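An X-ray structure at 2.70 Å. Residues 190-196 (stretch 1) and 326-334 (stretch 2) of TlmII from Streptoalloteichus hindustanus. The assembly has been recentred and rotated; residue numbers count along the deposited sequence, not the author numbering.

Stretch 1, residues 190-196: ARHRWWS
Stretch 2 326-334: LDAVVHYLP

Residues 190-196 lie within a continuous helix that presents Arg191, Trp194 and Trp195 to the end of a second helix, residues 326-330, and to the extended loop after it; together the two stretches bury 526 Å². The nearest pair of CA atoms across the stretches is Arg191 and His331, 5.8 Å apart. Leu326 is out of reach; its O accepts from Val330 N at 2.8 Å. Asp327 points sideways, but its t rotamer (chi2 23°) brings the carboxylate end nearer, with OD2 3.6 Å from Trp194 CZ2, at the edge of the indole. A water accepts from Trp194 NE1 at 2.8 Å and donates a weak bond to Asp327 OD1 at 3.5 Å, so it meets the indole N-H and links it weakly to the carboxylate. Ala328 is buried and small, while Val329 (t) turns away. Val330 (t), sideways and exposed, contributes chiefly its carbonyl: O lies over one face of the Arg191 guanidinium, 3.4 Å from CZ.

His331 leaves helical geometry (phi/psi -101/47). Its m rotamer (chi2 90°) lets ND1 donate back to Asp327 O at 2.8 Å, fixing the imidazole against the last turn of its own helix. The ring stacks face to face on the five-membered ring of Trp194 (t, chi2 90°), with centroids 3.5 Å apart and planes at 8°; His331 CD2 comes within 3.2 Å of Trp194 CD1. His331 CB sits over the face of the indole six-membered ring, 3.7 Å from its centroid, so the flat tryptophan covers both the imidazole and its stem. His331 O accepts from Trp195 NE1 at 3.0 Å (150°), at the edge of that ring, near its plane; Trp195 is m, chi2 95°, and buried.

From Tyr332 the chain is extended (-59/135, then -144/128 at Leu333). Tyr332 (t, chi2 73°) points away overall, yet its CB lies 3.6 Å from Arg191 NH1, and its O accepts from that NH1 at 2.7 Å (156°). Arg191 reaches this carbonyl with chi angles m, m, t and 84°, its long side chain reaching across the C-terminal end of the 326-330 helix to place a charged donor on a backbone acceptor. Leu333 (t, p) points toward the first helix: its CB packs 3.6 Å from Trp195 CD1, and its CD1 lies 4.1 Å from Arg191 CB, an apolar residue suited to this buried site. Pro334 (-47/137, C-gamma exo), out of reach, is the N-cap of the next helix.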

# COMPACT_ATOMS: atom_id res chain seq x y z
N ALA A 190 -3.33 25.94 10.02
CA ALA A 190 -4.44 26.05 9.09
C ALA A 190 -5.03 24.69 8.73
O ALA A 190 -6.25 24.52 8.69
CB ALA A 190 -4.00 26.77 7.84
N ARG A 191 -4.17 23.71 8.49
CA ARG A 191 -4.62 22.36 8.18
C ARG A 191 -5.29 21.73 9.40
O ARG A 191 -6.29 21.02 9.28
CB ARG A 191 -3.44 21.49 7.74
CG ARG A 191 -2.65 22.05 6.56
CD ARG A 191 -3.48 22.08 5.29
NE ARG A 191 -2.75 22.70 4.18
CZ ARG A 191 -1.89 22.05 3.40
NH1 ARG A 191 -1.64 20.77 3.60
NH2 ARG A 191 -1.27 22.70 2.42
N HIS A 192 -4.73 22.00 10.58
CA HIS A 192 -5.28 21.47 11.82
C HIS A 192 -6.66 22.07 12.07
O HIS A 192 -7.55 21.39 12.58
CB HIS A 192 -4.35 21.77 12.99
CG HIS A 192 -4.71 21.05 14.25
ND1 HIS A 192 -5.60 21.56 15.18
CD2 HIS A 192 -4.32 19.85 14.74
CE1 HIS A 192 -5.73 20.71 16.18
NE2 HIS A 192 -4.96 19.66 15.94
N ARG A 193 -6.82 23.34 11.73
CA ARG A 193 -8.10 24.01 11.85
C ARG A 193 -9.13 23.41 10.90
O ARG A 193 -10.25 23.09 11.30
CB ARG A 193 -7.96 25.50 11.56
CG ARG A 193 -8.14 26.40 12.76
CD ARG A 193 -8.45 27.82 12.31
NE ARG A 193 -9.70 27.89 11.56
CZ ARG A 193 -9.97 28.79 10.62
NH1 ARG A 193 -9.07 29.71 10.31
NH2 ARG A 193 -11.13 28.77 9.99
N TRP A 194 -8.74 23.27 9.64
CA TRP A 194 -9.62 22.77 8.58
C TRP A 194 -10.23 21.42 8.95
O TRP A 194 -11.41 21.18 8.70
CB TRP A 194 -8.84 22.65 7.27
CG TRP A 194 -9.70 22.43 6.06
CD1 TRP A 194 -10.25 23.39 5.25
CD2 TRP A 194 -10.10 21.17 5.50
NE1 TRP A 194 -10.96 22.81 4.23
CE2 TRP A 194 -10.89 21.44 4.36
CE3 TRP A 194 -9.88 19.83 5.85
CZ2 TRP A 194 -11.45 20.44 3.58
CZ3 TRP A 194 -10.43 18.83 5.07
CH2 TRP A 194 -11.21 19.14 3.95
N TRP A 195 -9.42 20.55 9.55
CA TRP A 195 -9.89 19.22 9.93
C TRP A 195 -10.65 19.23 11.25
O TRP A 195 -11.54 18.41 11.46
CB TRP A 195 -8.72 18.24 9.99
CG TRP A 195 -8.30 17.74 8.64
CD1 TRP A 195 -7.31 18.25 7.85
CD2 TRP A 195 -8.88 16.65 7.91
NE1 TRP A 195 -7.23 17.54 6.68
CE2 TRP A 195 -8.18 16.55 6.69
CE3 TRP A 195 -9.91 15.75 8.17
CZ2 TRP A 195 -8.48 15.58 5.74
CZ3 TRP A 195 -10.22 14.79 7.23
CH2 TRP A 195 -9.50 14.71 6.02
N SER A 196 -10.30 20.16 12.13
CA SER A 196 -11.00 20.30 13.41
C SER A 196 -12.45 20.68 13.21
O SER A 196 -13.32 20.29 13.99
CB SER A 196 -10.31 21.34 14.30
OG SER A 196 -9.06 20.85 14.77
N LEU A 326 -9.58 15.91 -4.12
CA LEU A 326 -8.71 17.07 -4.29
C LEU A 326 -8.86 18.06 -3.14
O LEU A 326 -7.91 18.74 -2.76
CB LEU A 326 -8.99 17.76 -5.63
CG LEU A 326 -8.61 16.96 -6.87
CD1 LEU A 326 -9.03 17.70 -8.13
CD2 LEU A 326 -7.11 16.71 -6.88
N ASP A 327 -10.07 18.14 -2.59
CA ASP A 327 -10.33 19.01 -1.45
C ASP A 327 -9.51 18.55 -0.24
O ASP A 327 -8.95 19.36 0.50
CB ASP A 327 -11.82 19.01 -1.12
CG ASP A 327 -12.22 20.19 -0.24
OD1 ASP A 327 -11.51 21.21 -0.23
OD2 ASP A 327 -13.26 20.08 0.44
N ALA A 328 -9.43 17.23 -0.06
CA ALA A 328 -8.67 16.65 1.03
C ALA A 328 -7.17 16.78 0.78
O ALA A 328 -6.39 16.98 1.71
CB ALA A 328 -9.04 15.18 1.22
N VAL A 329 -6.77 16.66 -0.48
CA VAL A 329 -5.37 16.78 -0.87
C VAL A 329 -4.86 18.21 -0.69
O VAL A 329 -3.77 18.43 -0.17
CB VAL A 329 -5.14 16.30 -2.31
CG1 VAL A 329 -3.73 16.63 -2.78
CG2 VAL A 329 -5.39 14.80 -2.42
N VAL A 330 -5.67 19.18 -1.13
CA VAL A 330 -5.34 20.60 -0.97
C VAL A 330 -5.13 20.94 0.50
O VAL A 330 -4.18 21.66 0.85
CB VAL A 330 -6.45 21.51 -1.56
CG1 VAL A 330 -6.32 22.92 -1.02
CG2 VAL A 330 -6.38 21.51 -3.07
N HIS A 331 -5.99 20.41 1.36
CA HIS A 331 -5.89 20.63 2.80
C HIS A 331 -5.27 19.43 3.51
O HIS A 331 -5.76 18.98 4.55
CB HIS A 331 -7.26 20.94 3.39
CG HIS A 331 -7.96 22.08 2.72
ND1 HIS A 331 -8.80 21.92 1.64
CD2 HIS A 331 -7.94 23.41 2.98
CE1 HIS A 331 -9.27 23.10 1.26
NE2 HIS A 331 -8.76 24.02 2.06
N TYR A 332 -4.17 18.93 2.95
CA TYR A 332 -3.53 17.73 3.46
C TYR A 332 -3.09 17.84 4.91
O TYR A 332 -2.52 18.85 5.34
CB TYR A 332 -2.34 17.34 2.57
CG TYR A 332 -1.47 16.24 3.15
CD1 TYR A 332 -1.92 14.92 3.17
CD2 TYR A 332 -0.21 16.51 3.67
CE1 TYR A 332 -1.13 13.90 3.69
CE2 TYR A 332 0.58 15.50 4.19
CZ TYR A 332 0.11 14.20 4.20
OH TYR A 332 0.88 13.19 4.72
N LEU A 333 -3.37 16.78 5.67
CA LEU A 333 -2.88 16.61 7.03
C LEU A 333 -2.61 15.13 7.20
O LEU A 333 -3.47 14.30 6.90
CB LEU A 333 -3.93 17.08 8.04
CG LEU A 333 -3.53 17.05 9.52
CD1 LEU A 333 -2.52 18.14 9.84
CD2 LEU A 333 -4.76 17.17 10.41
N PRO A 334 -1.39 14.78 7.65
CA PRO A 334 -0.96 13.38 7.79
C PRO A 334 -2.00 12.52 8.50
O PRO A 334 -2.60 12.95 9.49
CB PRO A 334 0.31 13.50 8.64
CG PRO A 334 0.86 14.84 8.29
CD PRO A 334 -0.35 15.73 8.09
O HOH W 1 -12.29 23.81 1.98